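Local coordinates for putative metal resistance protein (Proteus mirabilis, PDB 6C29) that probably takes part in protein-disulfide reduction in the periplasm, its N-terminal tandem immunoglobulin-fold domain priming the disulfide isomerase ScsC, at residues T44-P49 with H83-D88. Residues are numbered along the deposited sequence; the frame is centred on the assembly and turned at random.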
loop_
_atom_site.group_PDB
_atom_site.type_symbol
_atom_site.label_atom_id
_atom_site.label_comp_id
_atom_site.label_asym_id
_atom_site.label_seq_id
_atom_site.Cartn_x
_atom_site.Cartn_y
_atom_site.Cartn_z
ATOM N N THR A 44 -3.335 8.379 -5.521
ATOM C CA THR A 44 -2.090 8.284 -4.794
ATOM C C THR A 44 -1.606 6.855 -4.935
ATOM O O THR A 44 -2.194 6.084 -5.680
ATOM C CB THR A 44 -2.223 8.742 -3.352
ATOM O OG1 THR A 44 -0.925 8.803 -2.727
ATOM C CG2 THR A 44 -3.160 7.878 -2.528
ATOM N N TYR A 45 -0.460 6.575 -4.337
ATOM C CA TYR A 45 0.277 5.362 -4.648
ATOM C C TYR A 45 0.353 4.375 -3.512
ATOM O O TYR A 45 0.256 4.706 -2.346
ATOM C CB TYR A 45 1.683 5.726 -5.034
ATOM C CG TYR A 45 1.867 6.553 -6.275
ATOM C CD1 TYR A 45 2.045 5.954 -7.509
ATOM C CD2 TYR A 45 1.924 7.928 -6.194
ATOM C CE1 TYR A 45 2.274 6.715 -8.659
ATOM C CE2 TYR A 45 2.156 8.692 -7.314
ATOM C CZ TYR A 45 2.337 8.071 -8.547
ATOM O OH TYR A 45 2.576 8.832 -9.661
ATOM N N TRP A 46 0.567 3.133 -3.907
ATOM C CA TRP A 46 0.838 2.042 -2.994
ATOM C C TRP A 46 2.302 2.047 -2.591
ATOM O O TRP A 46 3.088 2.847 -3.101
ATOM C CB TRP A 46 0.453 0.742 -3.690
ATOM C CG TRP A 46 0.408 -0.528 -2.885
ATOM C CD1 TRP A 46 -0.169 -0.714 -1.678
ATOM C CD2 TRP A 46 0.922 -1.804 -3.286
ATOM N NE1 TRP A 46 -0.039 -2.026 -1.280
ATOM C CE2 TRP A 46 0.620 -2.713 -2.258
ATOM C CE3 TRP A 46 1.610 -2.270 -4.414
ATOM C CZ2 TRP A 46 0.975 -4.044 -2.301
ATOM C CZ3 TRP A 46 1.958 -3.627 -4.454
ATOM C CH2 TRP A 46 1.622 -4.487 -3.405
ATOM N N ARG A 47 2.678 1.114 -1.731
ATOM C CA ARG A 47 4.075 1.054 -1.285
ATOM C C ARG A 47 5.051 0.764 -2.424
ATOM O O ARG A 47 6.219 1.157 -2.352
ATOM C CB ARG A 47 4.233 0.003 -0.191
ATOM C CG ARG A 47 3.960 -1.395 -0.636
ATOM C CD ARG A 47 4.072 -2.374 0.523
ATOM N NE ARG A 47 3.833 -3.699 -0.007
ATOM C CZ ARG A 47 2.996 -4.591 0.496
ATOM N NH1 ARG A 47 2.321 -4.335 1.637
ATOM N NH2 ARG A 47 2.837 -5.745 -0.119
ATOM N N SER A 48 4.591 0.042 -3.445
ATOM C CA SER A 48 5.311 -0.185 -4.701
ATOM C C SER A 48 4.531 0.511 -5.804
ATOM O O SER A 48 3.568 -0.011 -6.325
ATOM C CB SER A 48 5.450 -1.673 -5.002
ATOM O OG SER A 48 6.316 -2.273 -4.037
ATOM N N PRO A 49 4.917 1.728 -6.130
ATOM C CA PRO A 49 4.049 2.570 -6.946
ATOM C C PRO A 49 4.042 2.218 -8.412
ATOM O O PRO A 49 3.102 2.603 -9.118
ATOM C CB PRO A 49 4.645 3.953 -6.737
ATOM C CG PRO A 49 6.074 3.704 -6.455
ATOM C CD PRO A 49 6.125 2.434 -5.675
ATOM N N HIS A 83 1.767 2.372 -16.289
ATOM C CA HIS A 83 1.263 1.399 -15.306
ATOM C C HIS A 83 1.653 1.733 -13.870
ATOM O O HIS A 83 2.842 1.861 -13.559
ATOM C CB HIS A 83 1.746 -0.013 -15.589
ATOM C CG HIS A 83 1.090 -1.052 -14.724
ATOM N ND1 HIS A 83 -0.240 -1.396 -14.850
ATOM C CD2 HIS A 83 1.577 -1.815 -13.715
ATOM C CE1 HIS A 83 -0.541 -2.333 -13.966
ATOM N NE2 HIS A 83 0.543 -2.604 -13.262
ATOM N N THR A 84 0.652 1.832 -12.997
ATOM C CA THR A 84 0.868 2.210 -11.595
ATOM C C THR A 84 -0.008 1.415 -10.637
ATOM O O THR A 84 -1.050 0.877 -11.029
ATOM C CB THR A 84 0.604 3.682 -11.381
ATOM O OG1 THR A 84 -0.738 3.987 -11.765
ATOM C CG2 THR A 84 1.565 4.516 -12.213
ATOM N N GLN A 85 0.428 1.342 -9.381
ATOM C CA GLN A 85 -0.309 0.672 -8.317
ATOM C C GLN A 85 -0.623 1.694 -7.224
ATOM O O GLN A 85 0.279 2.391 -6.762
ATOM C CB GLN A 85 0.479 -0.508 -7.746
ATOM C CG GLN A 85 0.809 -1.518 -8.848
ATOM C CD GLN A 85 1.632 -2.678 -8.394
ATOM O OE1 GLN A 85 1.347 -3.820 -8.757
ATOM N NE2 GLN A 85 2.702 -2.407 -7.668
ATOM N N GLY A 86 -1.890 1.807 -6.841
ATOM C CA GLY A 86 -2.266 2.825 -5.874
ATOM C C GLY A 86 -3.755 2.889 -5.661
ATOM O O GLY A 86 -4.441 1.860 -5.674
ATOM N N TYR A 87 -4.251 4.103 -5.415
ATOM C CA TYR A 87 -5.583 4.321 -4.936
ATOM C C TYR A 87 -6.223 5.497 -5.630
ATOM O O TYR A 87 -5.587 6.543 -5.820
ATOM C CB TYR A 87 -5.572 4.610 -3.449
ATOM C CG TYR A 87 -4.758 3.626 -2.616
ATOM C CD1 TYR A 87 -5.303 2.417 -2.223
ATOM C CD2 TYR A 87 -3.460 3.916 -2.239
ATOM C CE1 TYR A 87 -4.570 1.518 -1.444
ATOM C CE2 TYR A 87 -2.702 3.030 -1.458
ATOM C CZ TYR A 87 -3.271 1.846 -1.051
ATOM O OH TYR A 87 -2.555 0.963 -0.274
ATOM N N ASP A 88 -7.488 5.365 -5.984
ATOM C CA ASP A 88 -8.220 6.535 -6.452
ATOM C C ASP A 88 -9.388 6.839 -5.540
ATOM O O ASP A 88 -9.751 6.028 -4.672
ATOM C CB ASP A 88 -8.674 6.359 -7.917
ATOM C CG ASP A 88 -9.651 5.249 -8.111
ATOM O OD1 ASP A 88 -9.855 4.449 -7.183
ATOM O OD2 ASP A 88 -10.220 5.164 -9.244
#
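Trp-46 meets the 83-88 segment at the edges of its indole, where two groups lie near the ring plane: Gln-85 NE2, 3.4 Å from CE3, and Tyr-87 OH, 3.2 Å from CD1. One face of the indole carries Arg-47, whose CG sits 3.9 Å above the plane over the ring centre. The Gln-85 amide stands 82° from the indole, with the indole edge at CE3 pointing at the amide face over NE2. The Arg-47 guanidinium has Trp-46 CZ2 on one face, offset toward the rim, and Thr-84 CG2 lies at the edge of the Tyr-45 ring. The Tyr-87 ring also receives its neighbours edge-on: Tyr-45 O, 3.5 Å from CE2, and the methyl CG2 of Thr-44 both lie near its plane. The Tyr-87 hydroxyl is hydrogen-bonded to Pro-72 O, and the ring meets Phe-93 with the two planes about 80° apart.

Backbone evidence identifies a short antiparallel pairing in the DsbD-like N-terminal immunoglobulin-fold domain: strand 43-45 is an outer strand of a three-stranded sheet, with 84-88 in the middle and 75-77 beyond. Thr-44 and Tyr-87 form a hydrogen-bonded pair, N to O and O to N; Tyr-45 and Gly-86 form the non-hydrogen-bonded pair that follows, their CA atoms 3.8 Å apart. Next along the chain, Trp-46 N donates to Gln-85 O, and Gln-85 N to Pro-49 O. The turn 46-49 thus folds back on Gln-85. Gln-85 CG is anti to its carbonyl carbon (chi1 -58°) and the chain runs extended beyond it; NE2 reaches Ser-48 O at 2.9 Å, an acceptor close to the amide plane. NE2 also bonds to Leu-185 O on strand 182-186, extending the contact to the second domain, where Asp-186 binds Ser-48 OG and forms a salt bridge with Arg-47.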